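Local coordinates for protein putative decarboxylase involved in desferrioxamine biosynthesis (Erwinia amylovora, PDB 5O5C) that probably decarboxylates lysine with pyridoxal 5'-phosphate as cofactor, an early step in making the siderophore desferrioxamine, at residues V266-G271 with M295-A300. Sequence-based numbering, arbitrary orientation.
Sequences VVATSG and MHVDAA. With PLP (pyridoxal-5'-phosphate), chain H.
V266 to T269 pair in parallel with M295 to D298, the strand axes approaching to 4.6 Å at 27°, and the backbone bonds H296 N to V266 O, A268 N to H296 O, D298 N to A268 O and S270 N to D298 O fix the register. The first two are nearly straight. S270 then ends the pairing as the centre of an inverse gamma turn.

On one face A268 CB meets the tip of the extended M295 side chain, CE, at 4.0 Å, and helix 281-290, the crossover of this beta-alpha-beta unit, packs against both residues. Beyond the strand end, S270 OG lies against V297 CG1 (3.3 Å) and A299 CB (3.2 Å) and gives a weak bond to D298 O.

The other face carries V267, H296, T269 and D298. V267 CG2 touches H296 CD2 at the ring edge, 3.9 Å away, while the ring nitrogens bond to S323 and N174. T269 and D298 stand side by side, bridged by a water that donates to T269 OG1 and to D298 OD2 (2.6 Å).

With CG anti to its backbone N (chi1 -175°), the D298 carboxylate reaches the cofactor, OD2 lying 2.8 Å from PLP N1. N174 ND2 donates a hydrogen bond to OD2, and OD1 accepts A300 N in an Asx turn, leaving each carboxylate oxygen with a protein partner, which limits rotation of the group. A300 CB sits over a face of the pyridine ring, 3.4 Å from PLP C2. An aspartate at the pyridine nitrogen is characteristic of fold-type I PLP enzymes, where it is thought to stabilise the protonated ring and strengthen the cofactor as an electron sink.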
loop_
_atom_site.group_PDB
_atom_site.type_symbol
_atom_site.label_atom_id
_atom_site.label_comp_id
_atom_site.label_asym_id
_atom_site.label_seq_id
_atom_site.Cartn_x
_atom_site.Cartn_y
_atom_site.Cartn_z
ATOM N N VAL B 266 5.712 -23.185 8.860
ATOM C CA VAL B 266 4.820 -22.875 9.960
ATOM C C VAL B 266 4.633 -21.353 10.181
ATOM O O VAL B 266 5.582 -20.616 10.352
ATOM C CB VAL B 266 5.306 -23.480 11.301
ATOM C CG1 VAL B 266 4.288 -23.174 12.380
ATOM C CG2 VAL B 266 5.493 -24.988 11.202
ATOM N N VAL B 267 3.384 -20.905 10.223
ATOM C CA VAL B 267 3.109 -19.570 10.691
ATOM C C VAL B 267 2.735 -19.605 12.147
ATOM O O VAL B 267 1.725 -20.212 12.523
ATOM C CB VAL B 267 2.035 -18.855 9.870
ATOM C CG1 VAL B 267 1.650 -17.536 10.520
ATOM C CG2 VAL B 267 2.503 -18.692 8.439
ATOM N N ALA B 268 3.566 -18.908 12.932
ATOM C CA ALA B 268 3.366 -18.644 14.362
ATOM C C ALA B 268 2.922 -17.225 14.538
ATOM O O ALA B 268 3.642 -16.296 14.093
ATOM C CB ALA B 268 4.668 -18.837 15.116
ATOM N N THR B 269 1.788 -17.054 15.231
ATOM C CA THR B 269 1.187 -15.777 15.484
ATOM C C THR B 269 1.454 -15.320 16.933
ATOM O O THR B 269 0.971 -15.935 17.922
ATOM C CB THR B 269 -0.305 -15.854 15.111
ATOM O OG1 THR B 269 -0.363 -16.285 13.766
ATOM C CG2 THR B 269 -0.984 -14.519 15.242
ATOM N N SER B 270 2.253 -14.253 17.046
ATOM C CA SER B 270 2.646 -13.698 18.325
ATOM C C SER B 270 1.683 -12.577 18.652
ATOM O O SER B 270 2.070 -11.390 18.737
ATOM C CB SER B 270 4.124 -13.253 18.300
ATOM O OG SER B 270 4.419 -12.310 17.251
ATOM N N GLY B 271 0.409 -12.960 18.819
ATOM C CA GLY B 271 -0.692 -12.021 19.010
ATOM C C GLY B 271 -1.793 -12.269 18.018
ATOM O O GLY B 271 -1.834 -11.615 16.947
ATOM N N MET B 295 10.145 -20.708 9.427
ATOM C CA MET B 295 9.364 -20.126 10.503
ATOM C C MET B 295 9.051 -18.672 10.218
ATOM O O MET B 295 9.940 -17.799 10.111
ATOM C CB MET B 295 10.041 -20.246 11.853
ATOM C CG MET B 295 9.077 -20.126 13.022
ATOM S SD MET B 295 9.955 -19.819 14.560
ATOM C CE MET B 295 8.614 -19.520 15.693
ATOM N N HIS B 296 7.765 -18.406 10.093
ATOM C CA HIS B 296 7.321 -17.051 9.966
ATOM C C HIS B 296 6.599 -16.638 11.242
ATOM O O HIS B 296 5.683 -17.324 11.710
ATOM C CB HIS B 296 6.426 -16.915 8.764
ATOM C CG HIS B 296 5.736 -15.607 8.707
ATOM N ND1 HIS B 296 6.436 -14.428 8.663
ATOM C CD2 HIS B 296 4.422 -15.277 8.732
ATOM C CE1 HIS B 296 5.585 -13.435 8.572
ATOM N NE2 HIS B 296 4.354 -13.913 8.668
ATOM N N VAL B 297 7.037 -15.542 11.839
ATOM C CA VAL B 297 6.305 -14.993 12.987
ATOM C C VAL B 297 5.401 -13.867 12.522
ATOM O O VAL B 297 5.895 -12.874 11.992
ATOM C CB VAL B 297 7.264 -14.571 14.102
ATOM C CG1 VAL B 297 6.570 -13.756 15.173
ATOM C CG2 VAL B 297 7.827 -15.816 14.717
ATOM N N ASP B 298 4.087 -14.042 12.646
ATOM C CA ASP B 298 3.128 -12.951 12.382
ATOM C C ASP B 298 2.963 -12.148 13.653
ATOM O O ASP B 298 2.275 -12.564 14.573
ATOM C CB ASP B 298 1.826 -13.477 11.818
ATOM C CG ASP B 298 0.849 -12.395 11.429
ATOM O OD1 ASP B 298 1.040 -11.204 11.734
ATOM O OD2 ASP B 298 -0.161 -12.730 10.845
ATOM N N ALA B 299 3.591 -10.983 13.689
ATOM C CA ALA B 299 3.592 -10.133 14.873
ATOM C C ALA B 299 2.815 -8.815 14.677
ATOM O O ALA B 299 3.109 -7.789 15.275
ATOM C CB ALA B 299 5.011 -9.877 15.301
ATOM N N ALA B 300 1.807 -8.842 13.831
ATOM C CA ALA B 300 1.260 -7.613 13.344
ATOM C C ALA B 300 0.737 -6.807 14.520
ATOM O O ALA B 300 0.933 -5.577 14.607
ATOM C CB ALA B 300 0.167 -7.894 12.310
HETATM N N1 PLP H . -1.727 -10.447 10.974
HETATM C C2 PLP H . -2.344 -10.237 12.155
HETATM C C2A PLP H . -1.934 -11.004 13.376
HETATM C C3 PLP H . -3.412 -9.231 12.226
HETATM O O3 PLP H . -4.079 -8.971 13.399
HETATM C C4 PLP H . -3.717 -8.514 10.964
HETATM C C4A PLP H . -4.819 -7.531 10.889
HETATM C C5 PLP H . -2.975 -8.836 9.743
HETATM C C6 PLP H . -2.016 -9.826 9.817
HETATM C C5A PLP H . -3.298 -8.116 8.454
HETATM O O4P PLP H . -2.793 -6.788 8.668
HETATM P P PLP H . -3.038 -5.493 7.734
HETATM O O1P PLP H . -4.466 -5.121 7.978
HETATM O O2P PLP H . -2.115 -4.451 8.313
HETATM O O3P PLP H . -2.757 -5.810 6.308
HETATM O O HOH W 1 -1.636 -14.754 11.533
HETATM O O HOH W 2 0.471 -10.554 15.924
#